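Local structure of esterase (4RGY) at residues S17-V22 / D54-W59; T45-H50 / A75-A80; T87-G92 / R175-D180; Q94-I99 / L133-R138; S148-L153 / Q210-E215. The protein acts as a low-temperature-active alkaline esterase with an alpha/beta-hydrolase fold, from a marine-sediment metagenome. All blocks are in the same frame, centred on the assembly; numbering follows the deposited sequence.

Contacts 1, 2 and 5 all reach the central mixed sheet, while contacts 3 and 4 lie among its loops and helices. Contacts 1 and 2 have centres 9 Å apart and touch directly: strands 16-25 and 75-79 are neighbours, joined by Thr21 O to Met78 N at 2.8 Å. Contact 4 packs on contact 2 through Ile99 CD1, 3.6 Å from Pro79 CG, and is tied to contact 3 by Asp88 OD2 and Thr97 OG1, 2.7 Å apart. Contacts 1 and 3 both touch a second subunit. Contact 5, its centre about 18 Å from that of contact 2, lies nearest the probable Ser126-His245-Asp216 triad: Ser150 touches Asp216 and His245.

Contact 1: residues S17-V22 / D54-W59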
# COMPACT_ATOMS: atom_id res chain seq x y z
N SER A 17 -1.22 11.20 -11.95
CA SER A 17 -1.62 10.24 -10.93
C SER A 17 -0.57 10.28 -9.83
O SER A 17 0.63 10.17 -10.09
CB SER A 17 -1.66 8.83 -11.51
OG SER A 17 -2.72 8.69 -12.43
N THR A 18 -1.02 10.46 -8.59
CA THR A 18 -0.10 10.62 -7.49
C THR A 18 -0.71 10.01 -6.23
O THR A 18 -1.72 9.31 -6.30
CB THR A 18 0.30 12.12 -7.36
OG1 THR A 18 1.33 12.27 -6.38
CG2 THR A 18 -0.92 12.95 -7.00
N SER A 19 -0.07 10.24 -5.08
CA SER A 19 -0.48 9.56 -3.86
C SER A 19 -0.42 10.48 -2.66
O SER A 19 0.33 11.45 -2.66
CB SER A 19 0.44 8.37 -3.60
OG SER A 19 0.39 7.47 -4.68
N MET A 20 -1.21 10.17 -1.64
CA MET A 20 -1.07 10.81 -0.33
C MET A 20 -1.39 9.79 0.75
O MET A 20 -2.03 8.76 0.50
CB MET A 20 -2.00 12.02 -0.20
CG MET A 20 -3.48 11.67 -0.20
SD MET A 20 -4.45 13.17 0.02
CE MET A 20 -6.06 12.60 -0.50
N THR A 21 -0.93 10.07 1.97
CA THR A 21 -1.27 9.26 3.13
C THR A 21 -2.17 10.08 4.02
O THR A 21 -1.88 11.24 4.28
CB THR A 21 -0.00 8.90 3.92
OG1 THR A 21 0.92 8.24 3.04
CG2 THR A 21 -0.33 8.01 5.10
N VAL A 22 -3.27 9.48 4.48
CA VAL A 22 -4.20 10.17 5.36
C VAL A 22 -4.45 9.32 6.60
O VAL A 22 -4.65 8.11 6.51
CB VAL A 22 -5.54 10.46 4.64
CG1 VAL A 22 -6.60 10.97 5.61
CG2 VAL A 22 -5.33 11.46 3.50
N ASP A 54 11.82 13.96 -0.01
CA ASP A 54 10.84 13.07 0.61
C ASP A 54 9.61 12.87 -0.26
O ASP A 54 9.39 13.61 -1.23
CB ASP A 54 10.36 13.65 1.95
CG ASP A 54 11.46 13.74 2.98
OD1 ASP A 54 12.40 12.92 2.97
OD2 ASP A 54 11.37 14.64 3.85
N ASP A 55 8.79 11.89 0.13
CA ASP A 55 7.46 11.73 -0.45
C ASP A 55 6.40 11.72 0.66
O ASP A 55 6.69 12.08 1.82
CB ASP A 55 7.37 10.48 -1.34
CG ASP A 55 7.58 9.18 -0.57
OD1 ASP A 55 7.60 9.19 0.67
OD2 ASP A 55 7.72 8.13 -1.22
N HIS A 56 5.19 11.30 0.32
CA HIS A 56 4.04 11.31 1.23
C HIS A 56 4.11 10.24 2.31
O HIS A 56 3.20 10.14 3.13
CB HIS A 56 2.78 11.04 0.40
CG HIS A 56 2.83 9.73 -0.30
ND1 HIS A 56 3.69 9.49 -1.36
CD2 HIS A 56 2.20 8.56 -0.05
CE1 HIS A 56 3.56 8.24 -1.75
NE2 HIS A 56 2.66 7.65 -0.98
N THR A 57 5.15 9.41 2.30
CA THR A 57 5.25 8.29 3.25
C THR A 57 6.21 8.55 4.41
O THR A 57 6.22 7.80 5.39
CB THR A 57 5.73 6.98 2.57
OG1 THR A 57 7.12 7.07 2.27
CG2 THR A 57 4.93 6.65 1.30
N ILE A 58 7.03 9.58 4.29
CA ILE A 58 8.13 9.75 5.24
C ILE A 58 7.70 10.07 6.66
O ILE A 58 8.28 9.54 7.62
CB ILE A 58 9.16 10.79 4.72
CG1 ILE A 58 10.46 10.71 5.52
CG2 ILE A 58 8.60 12.21 4.76
CD1 ILE A 58 11.38 9.61 5.03
N TRP A 59 6.68 10.91 6.83
CA TRP A 59 6.23 11.23 8.18
C TRP A 59 5.75 9.98 8.92
O TRP A 59 6.08 9.78 10.08
CB TRP A 59 5.13 12.30 8.16
CG TRP A 59 5.65 13.72 8.17
CD1 TRP A 59 5.77 14.56 7.11
CD2 TRP A 59 6.13 14.45 9.31
NE1 TRP A 59 6.30 15.77 7.51
CE2 TRP A 59 6.53 15.72 8.86
CE3 TRP A 59 6.27 14.14 10.67
CZ2 TRP A 59 7.04 16.69 9.72
CZ3 TRP A 59 6.78 15.11 11.53
CH2 TRP A 59 7.17 16.37 11.04
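Met20 and His56 bring their CA atoms to 5.4 Å where a type I beta turn, Asp55 to Ile58, runs up against strand 16-25, one of the antiparallel strands of the alpha/beta-hydrolase sheet. The imidazole of His56 carries the contact. Its CG is held between the backbone N and the carbonyl carbon (chi1 60°), and one ring face rests on the strand: Ser19 CB makes a CH-pi contact 3.7 Å from the centroid of the His56 ring, 22° off the normal and shifted toward NE2 and CE1. Thr57 CG2 covers the opposite face. Thr21 approaches differently, with OG1 at the ring edge, 3.4 Å from His56 CD2; the same hydroxyl pairs with Gln6 OE1, as Ser19 OG does with Asp8. An alanine in place of His56 would probably leave Ser19 CB and Thr57 CG2 facing a gap where the ring had lain between them. Next to the ring, Asp55 packs on Ser17 of the second subunit and also caps the turn into helix 58-62. Its OD1 is gripped twice, by Thr57 N at 3.0 Å from above the carboxylate plane and by Thr57 OG1 at 2.7 Å on the syn side.

Contact 2: residues T45-H50 / A75-A80; sequences TLFLLH and AVVMPA
Phe47 sets CG anti to its carbonyl carbon (chi1 -67°) and Val77 sets CG1 anti to its backbone N (chi1 174°), and on this side of the sheet the two side chains lie side by side, pointing the same way. Phe47 CD2 comes to 3.9 Å from Val77 CB, and Thr45 CG2 reaches Val77 CG2 at 3.7 Å. An alanine here in place of Phe47 would probably open a gap between Val77 and Leu103 and Pro104 of helix 95-110, which the ring also touches. On the opposite face Leu48 CB sits 3.8 Å from Val76 CG1. The strands beneath are parallel in register, with Leu46 N to Ala75 O, Val77 N to Leu46 O and Leu48 N to Val77 O as the hydrogen bonds. Past Leu48 they separate, the His50 and Ala80 CA atoms standing 7.2 Å apart, and two waters span the opening: one donates to Leu48 O and Pro79 O, the other accepts from His50 N and donates to Pro79 O. The His50 ring, bonded through NE2 to Val81 N, turns an edge to Pro79 O. Adjacent parallel strands (24° between their directions) joined through helices 58-62 and 65-68 form a beta-alpha-beta crossover of the alpha/beta-hydrolase sheet.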
# COMPACT_ATOMS: atom_id res chain seq x y z
N THR A 45 -8.17 19.28 10.70
CA THR A 45 -7.19 18.62 9.85
C THR A 45 -5.86 19.33 9.86
O THR A 45 -5.77 20.55 9.67
CB THR A 45 -7.71 18.51 8.40
OG1 THR A 45 -8.91 17.72 8.40
CG2 THR A 45 -6.67 17.82 7.50
N LEU A 46 -4.80 18.54 10.08
CA LEU A 46 -3.44 19.03 9.91
C LEU A 46 -2.88 18.55 8.58
O LEU A 46 -2.82 17.34 8.33
CB LEU A 46 -2.56 18.54 11.06
CG LEU A 46 -1.05 18.72 10.92
CD1 LEU A 46 -0.69 20.20 10.98
CD2 LEU A 46 -0.30 17.95 12.01
N PHE A 47 -2.49 19.49 7.74
CA PHE A 47 -1.77 19.17 6.51
C PHE A 47 -0.30 19.16 6.87
O PHE A 47 0.23 20.17 7.33
CB PHE A 47 -2.10 20.20 5.42
CG PHE A 47 -3.53 20.12 4.95
CD1 PHE A 47 -4.54 20.75 5.66
CD2 PHE A 47 -3.86 19.37 3.83
CE1 PHE A 47 -5.88 20.65 5.24
CE2 PHE A 47 -5.17 19.26 3.41
CZ PHE A 47 -6.19 19.90 4.11
N LEU A 48 0.34 18.01 6.68
CA LEU A 48 1.68 17.77 7.21
C LEU A 48 2.62 17.49 6.05
O LEU A 48 2.51 16.46 5.37
CB LEU A 48 1.63 16.60 8.20
CG LEU A 48 2.91 16.25 8.97
CD1 LEU A 48 3.46 17.44 9.76
CD2 LEU A 48 2.65 15.08 9.91
N LEU A 49 3.50 18.45 5.80
CA LEU A 49 4.28 18.52 4.57
C LEU A 49 5.68 17.95 4.68
O LEU A 49 6.37 18.14 5.69
CB LEU A 49 4.34 19.97 4.10
CG LEU A 49 2.99 20.67 4.07
CD1 LEU A 49 3.16 22.10 3.55
CD2 LEU A 49 1.97 19.89 3.24
N HIS A 50 6.11 17.24 3.64
CA HIS A 50 7.42 16.58 3.64
C HIS A 50 8.57 17.51 3.25
O HIS A 50 8.37 18.63 2.81
CB HIS A 50 7.42 15.34 2.74
CG HIS A 50 7.25 15.62 1.27
ND1 HIS A 50 8.21 16.26 0.51
CD2 HIS A 50 6.24 15.32 0.41
CE1 HIS A 50 7.80 16.34 -0.74
NE2 HIS A 50 6.60 15.79 -0.83
N ALA A 75 -7.42 14.80 12.15
CA ALA A 75 -7.02 14.09 10.94
C ALA A 75 -5.69 14.67 10.45
O ALA A 75 -5.38 15.84 10.69
CB ALA A 75 -8.09 14.22 9.88
N VAL A 76 -4.89 13.84 9.78
CA VAL A 76 -3.64 14.32 9.21
C VAL A 76 -3.56 13.93 7.73
O VAL A 76 -3.80 12.77 7.37
CB VAL A 76 -2.42 13.75 9.96
CG1 VAL A 76 -1.14 14.39 9.45
CG2 VAL A 76 -2.54 14.01 11.46
N VAL A 77 -3.23 14.90 6.89
CA VAL A 77 -3.12 14.68 5.45
C VAL A 77 -1.68 14.93 5.04
O VAL A 77 -1.17 16.03 5.23
CB VAL A 77 -4.07 15.61 4.66
CG1 VAL A 77 -3.84 15.48 3.15
CG2 VAL A 77 -5.53 15.30 5.00
N MET A 78 -1.04 13.92 4.45
CA MET A 78 0.37 13.96 4.09
C MET A 78 0.51 13.72 2.60
O MET A 78 0.50 12.58 2.13
CB MET A 78 1.13 12.89 4.89
CG MET A 78 1.26 13.25 6.37
SD MET A 78 1.44 11.84 7.48
CE MET A 78 -0.22 11.14 7.45
N PRO A 79 0.66 14.80 1.83
CA PRO A 79 0.73 14.67 0.38
C PRO A 79 2.16 14.69 -0.15
O PRO A 79 3.08 14.80 0.66
CB PRO A 79 0.03 15.92 -0.09
CG PRO A 79 0.42 16.96 0.94
CD PRO A 79 0.53 16.21 2.25
N ALA A 80 2.31 14.53 -1.46
CA ALA A 80 3.62 14.52 -2.12
C ALA A 80 3.72 15.67 -3.11
O ALA A 80 2.79 15.92 -3.88
CB ALA A 80 3.82 13.20 -2.84
O HOH W 1 3.73 14.69 3.54
O HOH W 2 3.91 17.44 1.49

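Contact 3: residues T87-G92 / R175-D180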
# COMPACT_ATOMS: atom_id res chain seq x y z
N THR A 87 5.93 25.11 -5.11
CA THR A 87 5.92 26.25 -6.03
C THR A 87 5.28 25.89 -7.37
O THR A 87 5.43 24.75 -7.85
CB THR A 87 7.37 26.73 -6.25
OG1 THR A 87 7.94 27.10 -4.98
CG2 THR A 87 7.45 27.94 -7.19
N ASP A 88 4.55 26.83 -7.97
CA ASP A 88 4.16 26.68 -9.36
C ASP A 88 5.41 26.94 -10.18
O ASP A 88 5.83 28.08 -10.39
CB ASP A 88 3.03 27.65 -9.73
CG ASP A 88 1.67 27.18 -9.23
OD1 ASP A 88 1.55 26.00 -8.82
OD2 ASP A 88 0.70 27.96 -9.27
N MET A 89 6.04 25.85 -10.60
CA MET A 89 7.39 25.90 -11.14
C MET A 89 7.49 26.67 -12.45
O MET A 89 6.61 26.58 -13.30
CB MET A 89 7.91 24.48 -11.33
CG MET A 89 8.06 23.73 -10.00
SD MET A 89 8.58 22.01 -10.20
CE MET A 89 10.25 22.24 -10.78
N ALA A 90 8.57 27.43 -12.59
CA ALA A 90 8.86 28.13 -13.84
C ALA A 90 9.05 27.11 -14.97
O ALA A 90 8.61 27.34 -16.11
CB ALA A 90 10.10 28.98 -13.68
N HIS A 91 9.72 26.01 -14.64
CA HIS A 91 9.89 24.89 -15.56
C HIS A 91 9.49 23.61 -14.85
O HIS A 91 10.32 22.91 -14.26
CB HIS A 91 11.35 24.78 -16.00
CG HIS A 91 11.85 25.99 -16.73
ND1 HIS A 91 11.69 26.15 -18.09
CD2 HIS A 91 12.52 27.08 -16.29
CE1 HIS A 91 12.23 27.30 -18.45
NE2 HIS A 91 12.74 27.89 -17.38
N GLY A 92 8.19 23.32 -14.86
CA GLY A 92 7.70 22.15 -14.18
C GLY A 92 6.20 22.24 -13.98
O GLY A 92 5.50 22.91 -14.73
N ARG A 175 16.51 27.32 -10.59
CA ARG A 175 15.96 28.03 -11.74
C ARG A 175 14.71 27.35 -12.29
O ARG A 175 13.75 28.02 -12.67
CB ARG A 175 17.01 28.22 -12.83
CG ARG A 175 18.13 29.16 -12.40
CD ARG A 175 18.98 29.60 -13.57
NE ARG A 175 19.92 30.65 -13.15
CZ ARG A 175 21.24 30.50 -13.12
NH1 ARG A 175 21.79 29.36 -13.51
NH2 ARG A 175 22.00 31.50 -12.71
N ASN A 176 14.69 26.02 -12.31
CA ASN A 176 13.49 25.30 -12.73
C ASN A 176 12.32 25.59 -11.80
O ASN A 176 11.18 25.73 -12.24
CB ASN A 176 13.73 23.80 -12.76
CG ASN A 176 14.75 23.39 -13.79
OD1 ASN A 176 15.04 24.13 -14.73
ND2 ASN A 176 15.31 22.19 -13.62
N ILE A 177 12.60 25.69 -10.51
CA ILE A 177 11.56 25.99 -9.53
C ILE A 177 11.11 27.44 -9.61
O ILE A 177 9.92 27.72 -9.79
CB ILE A 177 12.04 25.68 -8.10
CG1 ILE A 177 12.29 24.18 -7.94
CG2 ILE A 177 11.01 26.17 -7.09
CD1 ILE A 177 13.11 23.83 -6.72
N PHE A 178 12.06 28.37 -9.51
CA PHE A 178 11.74 29.78 -9.29
C PHE A 178 11.87 30.69 -10.49
O PHE A 178 11.41 31.83 -10.44
CB PHE A 178 12.61 30.34 -8.16
CG PHE A 178 12.34 29.72 -6.82
CD1 PHE A 178 11.13 29.96 -6.18
CD2 PHE A 178 13.28 28.91 -6.21
CE1 PHE A 178 10.85 29.40 -4.95
CE2 PHE A 178 13.01 28.34 -4.98
CZ PHE A 178 11.79 28.59 -4.35
N GLY A 179 12.51 30.21 -11.56
CA GLY A 179 12.75 31.05 -12.72
C GLY A 179 13.96 31.96 -12.56
O GLY A 179 15.07 31.48 -12.32
N ASP A 180 13.74 33.26 -12.71
CA ASP A 180 14.81 34.23 -12.56
C ASP A 180 15.15 34.39 -11.08
O ASP A 180 14.40 35.02 -10.33
CB ASP A 180 14.37 35.58 -13.14
CG ASP A 180 15.46 36.63 -13.10
OD1 ASP A 180 16.55 36.39 -12.54
OD2 ASP A 180 15.22 37.72 -13.66
O HOH W 3 8.10 29.90 -10.06
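Ala90 and His91 use their backbone amides to bind the last turn of helix 170-178. His91 N meets Asn176 O at 2.8 Å, in the carbonyl plane on a lone pair, with an angle of 168° at the hydrogen. Ala90 N reaches Ile177 O at 3.1 Å from well above its carbonyl plane. The same Ile177 oxygen also takes the CA-H of Met89 and a water that bridges to Asp88 O. Ala90 CB then closes on the helix end, 3.4 Å from Gly179 N, where positive phi lets the chain leave the helix; a CB on Gly179 would probably press on that methyl and, at these backbone angles, on the Phe178 carbonyl O. Thr87 packs across Ile177, its CB 3.8 Å from Ile177 CG2, which itself lies over the centre of the Phe178 ring. Farther out, Asp88 is anchored by Thr97 of helix 95-110, and Thr87 OG1 by Phe85 O. The contact also faces a second subunit: His91 ND1 bonds Asn176 OD1 of that copy, Asn176 OD1 bonds its His91 ND1, and the two His91 rings stack. Carbonyls at a helix C-terminus lack further helical amides and tend to be negatively polarised, so two loop N-H groups there are likely to offset part of that charge.

Contact 4: residues Q94-I99 / L133-R138; sequences QYWTFI and LKLGMR
Trp96 meets Lys134, Leu135 and Arg138 in turn, and its indole makes up most of the contact between helices 95-110 and 127-138. The apolar part is a CH-pi contact backed by leucine packing. Lys134, extended beyond CG, runs across one face of the indole, with CE 3.6 Å from the centroid of the Trp96 six-membered ring and 19° off its normal. Lys134 CG lies near Trp96 CZ3 and NZ near CD2 and CE3; its ammonium is held by Tyr86 O, which fixes the end of the chain over the ring. Leu135 slides past the indole in the opposite direction, its CD2 3.6 Å from Trp96 CZ3, and its other methyl, CD1, comes to 4.3 Å from Ile99 CG1.

The charged part belongs to Arg138. Bends at chi2 (-83°) and chi3 fold its chain back, and Trp96 CZ2 lies over the centre of the guanidinium, 4.0 Å above its plane; ring and guanidinium planes are 40° apart. Arg138 NH2 stands 3.5 Å from Trp96 NE1 and also makes a long, weak ion pair with Asp188 OD2.

A single water supplies the polar link. It accepts from Trp96 NE1 at 2.9 Å, lying in the plane of the ring at its edge, and weakly from Arg138 NH2.

The segment axes stay 11.9 Å apart, so large side chains bridge the space between them. Ile99 and Leu135 both touch Leu49 of strand 45-49, which places the two helices on one face of the sheet. Helix 127-138 follows strand 120-125 and the probable nucleophile elbow, as expected of an alpha/beta hydrolase.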
# COMPACT_ATOMS: atom_id res chain seq x y z
N GLN A 94 2.52 22.62 -11.58
CA GLN A 94 1.92 23.64 -10.75
C GLN A 94 1.69 23.16 -9.32
O GLN A 94 0.55 23.00 -8.88
CB GLN A 94 0.61 24.13 -11.38
CG GLN A 94 0.82 24.76 -12.76
CD GLN A 94 1.49 26.12 -12.70
OE1 GLN A 94 2.72 26.24 -12.80
NE2 GLN A 94 0.69 27.17 -12.54
N TYR A 95 2.78 22.96 -8.59
CA TYR A 95 2.69 22.38 -7.25
C TYR A 95 2.12 23.31 -6.17
O TYR A 95 1.58 22.84 -5.18
CB TYR A 95 4.04 21.83 -6.81
CG TYR A 95 4.48 20.59 -7.56
CD1 TYR A 95 4.08 19.33 -7.15
CD2 TYR A 95 5.31 20.70 -8.67
CE1 TYR A 95 4.50 18.20 -7.84
CE2 TYR A 95 5.74 19.59 -9.35
CZ TYR A 95 5.34 18.35 -8.93
OH TYR A 95 5.77 17.24 -9.63
N TRP A 96 2.23 24.62 -6.36
CA TRP A 96 1.59 25.57 -5.44
C TRP A 96 0.08 25.57 -5.61
O TRP A 96 -0.66 25.52 -4.62
CB TRP A 96 2.12 26.98 -5.66
CG TRP A 96 1.30 28.04 -4.95
CD1 TRP A 96 0.50 28.98 -5.55
CD2 TRP A 96 1.21 28.27 -3.53
NE1 TRP A 96 -0.08 29.78 -4.59
CE2 TRP A 96 0.33 29.37 -3.35
CE3 TRP A 96 1.76 27.65 -2.40
CZ2 TRP A 96 0.02 29.87 -2.08
CZ3 TRP A 96 1.45 28.15 -1.15
CH2 TRP A 96 0.58 29.25 -1.00
N THR A 97 -0.40 25.60 -6.85
CA THR A 97 -1.83 25.55 -7.07
C THR A 97 -2.36 24.20 -6.57
O THR A 97 -3.45 24.11 -6.00
CB THR A 97 -2.19 25.82 -8.54
OG1 THR A 97 -1.81 27.16 -8.86
CG2 THR A 97 -3.69 25.66 -8.79
N PHE A 98 -1.57 23.15 -6.75
CA PHE A 98 -1.93 21.84 -6.22
C PHE A 98 -2.05 21.88 -4.69
O PHE A 98 -3.09 21.51 -4.13
CB PHE A 98 -0.88 20.80 -6.65
CG PHE A 98 -1.05 19.46 -5.99
CD1 PHE A 98 -2.16 18.66 -6.28
CD2 PHE A 98 -0.11 18.99 -5.09
CE1 PHE A 98 -2.32 17.42 -5.69
CE2 PHE A 98 -0.26 17.75 -4.49
CZ PHE A 98 -1.36 16.96 -4.79
N ILE A 99 -1.00 22.31 -4.01
CA ILE A 99 -1.01 22.22 -2.55
C ILE A 99 -2.00 23.19 -1.90
O ILE A 99 -2.59 22.89 -0.86
CB ILE A 99 0.41 22.37 -1.94
CG1 ILE A 99 0.45 21.81 -0.51
CG2 ILE A 99 0.90 23.83 -1.97
CD1 ILE A 99 0.28 20.30 -0.42
N LEU A 133 4.70 27.86 6.00
CA LEU A 133 4.66 29.29 6.26
C LEU A 133 4.19 30.08 5.04
O LEU A 133 3.52 31.10 5.18
CB LEU A 133 6.00 29.80 6.78
CG LEU A 133 6.44 29.25 8.13
CD1 LEU A 133 7.72 29.92 8.57
CD2 LEU A 133 5.35 29.45 9.17
N LYS A 134 4.53 29.61 3.84
CA LYS A 134 4.00 30.21 2.62
C LYS A 134 2.47 30.12 2.58
O LYS A 134 1.78 31.10 2.29
CB LYS A 134 4.63 29.57 1.39
CG LYS A 134 4.21 30.22 0.08
CD LYS A 134 4.81 29.47 -1.11
CE LYS A 134 4.27 29.96 -2.44
NZ LYS A 134 4.72 29.10 -3.59
N LEU A 135 1.94 28.93 2.88
CA LEU A 135 0.49 28.75 2.96
C LEU A 135 -0.13 29.67 4.01
O LEU A 135 -1.13 30.34 3.74
CB LEU A 135 0.15 27.29 3.26
CG LEU A 135 0.26 26.38 2.03
CD1 LEU A 135 0.31 24.93 2.49
CD2 LEU A 135 -0.89 26.58 1.05
N GLY A 136 0.46 29.71 5.20
CA GLY A 136 -0.10 30.49 6.29
C GLY A 136 -0.08 31.98 6.00
O GLY A 136 -1.00 32.71 6.39
N MET A 137 0.95 32.45 5.31
CA MET A 137 1.10 33.88 5.06
C MET A 137 0.49 34.36 3.74
O MET A 137 0.20 35.55 3.58
CB MET A 137 2.57 34.30 5.20
CG MET A 137 3.10 34.11 6.63
SD MET A 137 4.65 34.97 6.91
CE MET A 137 5.79 33.92 6.04
N ARG A 138 0.30 33.44 2.79
CA ARG A 138 -0.40 33.78 1.55
C ARG A 138 -1.90 33.62 1.74
O ARG A 138 -2.69 34.36 1.15
CB ARG A 138 0.08 32.91 0.38
CG ARG A 138 1.50 33.21 -0.08
CD ARG A 138 1.56 34.40 -1.04
NE ARG A 138 0.93 34.06 -2.32
CZ ARG A 138 1.56 33.45 -3.32
NH1 ARG A 138 2.85 33.14 -3.21
NH2 ARG A 138 0.90 33.15 -4.44
O HOH W 4 -2.23 31.78 -4.81

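Contact 5: residues S148-L153 / Q210-E215; sequences SLSGAL and QCCGTE
Leu149 and Cys211 pack tightly where strands 145-149 and 207-213 run parallel. Cys211 SG, placed between its backbone N and carbonyl carbon (chi1 77°), comes to 3.8 Å from Leu149 CA and 4.0 Å from Leu149 CG. Two backbone bonds fix the pairing: Cys211 N to Ser148 O, 2.9 Å and nearly along the C=O axis, and Ser150 N to Cys211 O, 2.8 Å, with the donor tilted 32° from the carbonyl plane. On the other face Leu153 CD1 lies 3.7 Å from Gln210 NE2, a nitrogen already held by Asn222 O.

The looser part begins at Ser150, whose positive phi turns the chain away from its neighbour. Ser150 OG and Gly213 N stand 4.1 Å apart without bonding directly. Instead a water accepts from each of them; the same hydroxyl also meets Trp250 NE1. A second water links Ser148 OG with Gly151 N and donates to Cys211 O. Here waters stand in for direct contacts between the segments. Ser150 also touches Asp216 and His245. Parallel strands opening at their C-terminal ends beside a probable Ser-His-Asp triad are the arrangement of an alpha/beta-hydrolase active site.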
# COMPACT_ATOMS: atom_id res chain seq x y z
N SER A 148 6.74 25.73 11.05
CA SER A 148 7.92 25.29 10.32
C SER A 148 8.93 24.61 11.23
O SER A 148 9.31 25.15 12.28
CB SER A 148 8.58 26.48 9.63
OG SER A 148 9.87 26.14 9.12
N LEU A 149 9.38 23.42 10.83
CA LEU A 149 10.39 22.67 11.57
C LEU A 149 11.65 22.59 10.72
O LEU A 149 11.63 22.02 9.63
CB LEU A 149 9.90 21.26 11.90
CG LEU A 149 8.68 21.13 12.82
CD1 LEU A 149 7.39 21.33 12.02
CD2 LEU A 149 8.66 19.76 13.49
N SER A 150 12.74 23.20 11.20
CA SER A 150 14.00 23.22 10.47
C SER A 150 13.78 23.64 9.02
O SER A 150 14.22 22.97 8.08
CB SER A 150 14.65 21.84 10.52
OG SER A 150 14.69 21.36 11.86
N GLY A 151 13.10 24.77 8.85
CA GLY A 151 12.64 25.17 7.54
C GLY A 151 13.70 25.79 6.66
O GLY A 151 14.65 26.42 7.15
N ALA A 152 13.56 25.60 5.35
CA ALA A 152 14.38 26.30 4.37
C ALA A 152 13.72 27.66 4.12
O ALA A 152 13.05 27.87 3.11
CB ALA A 152 14.47 25.49 3.08
N LEU A 153 13.88 28.56 5.08
CA LEU A 153 13.04 29.76 5.12
C LEU A 153 13.55 30.94 4.31
O LEU A 153 12.85 31.94 4.18
CB LEU A 153 12.77 30.18 6.57
CG LEU A 153 12.11 29.09 7.43
CD1 LEU A 153 11.67 29.63 8.78
CD2 LEU A 153 10.94 28.48 6.68
N GLN A 210 7.98 28.38 14.68
CA GLN A 210 9.24 28.11 14.01
C GLN A 210 10.20 27.43 14.96
O GLN A 210 10.41 27.92 16.07
CB GLN A 210 9.87 29.42 13.54
CG GLN A 210 11.26 29.26 12.94
CD GLN A 210 12.00 30.58 12.73
OE1 GLN A 210 11.56 31.64 13.17
NE2 GLN A 210 13.13 30.50 12.04
N CYS A 211 10.80 26.31 14.54
CA CYS A 211 11.89 25.74 15.32
C CYS A 211 13.04 25.30 14.42
O CYS A 211 12.87 25.11 13.22
CB CYS A 211 11.41 24.58 16.21
SG CYS A 211 11.11 23.00 15.33
N CYS A 212 14.21 25.11 15.02
CA CYS A 212 15.35 24.56 14.29
C CYS A 212 16.39 23.99 15.24
O CYS A 212 16.61 24.54 16.33
CB CYS A 212 15.99 25.63 13.40
SG CYS A 212 17.17 24.99 12.20
N GLY A 213 17.03 22.89 14.84
CA GLY A 213 18.16 22.35 15.58
C GLY A 213 19.38 23.25 15.38
O GLY A 213 19.63 23.72 14.27
N THR A 214 20.15 23.47 16.45
CA THR A 214 21.23 24.46 16.40
C THR A 214 22.43 24.03 15.55
O THR A 214 23.29 24.85 15.23
CB THR A 214 21.69 24.88 17.82
OG1 THR A 214 21.97 23.72 18.61
CG2 THR A 214 20.61 25.71 18.50
N GLU A 215 22.47 22.75 15.16
CA GLU A 215 23.54 22.25 14.29
C GLU A 215 23.08 21.98 12.87
O GLU A 215 23.83 21.45 12.05
CB GLU A 215 24.18 20.99 14.89
CG GLU A 215 24.96 21.22 16.18
CD GLU A 215 24.06 21.52 17.35
OE1 GLU A 215 23.19 20.68 17.65
OE2 GLU A 215 24.21 22.59 17.97
O HOH W 5 11.92 26.45 10.93
O HOH W 6 17.19 20.79 12.70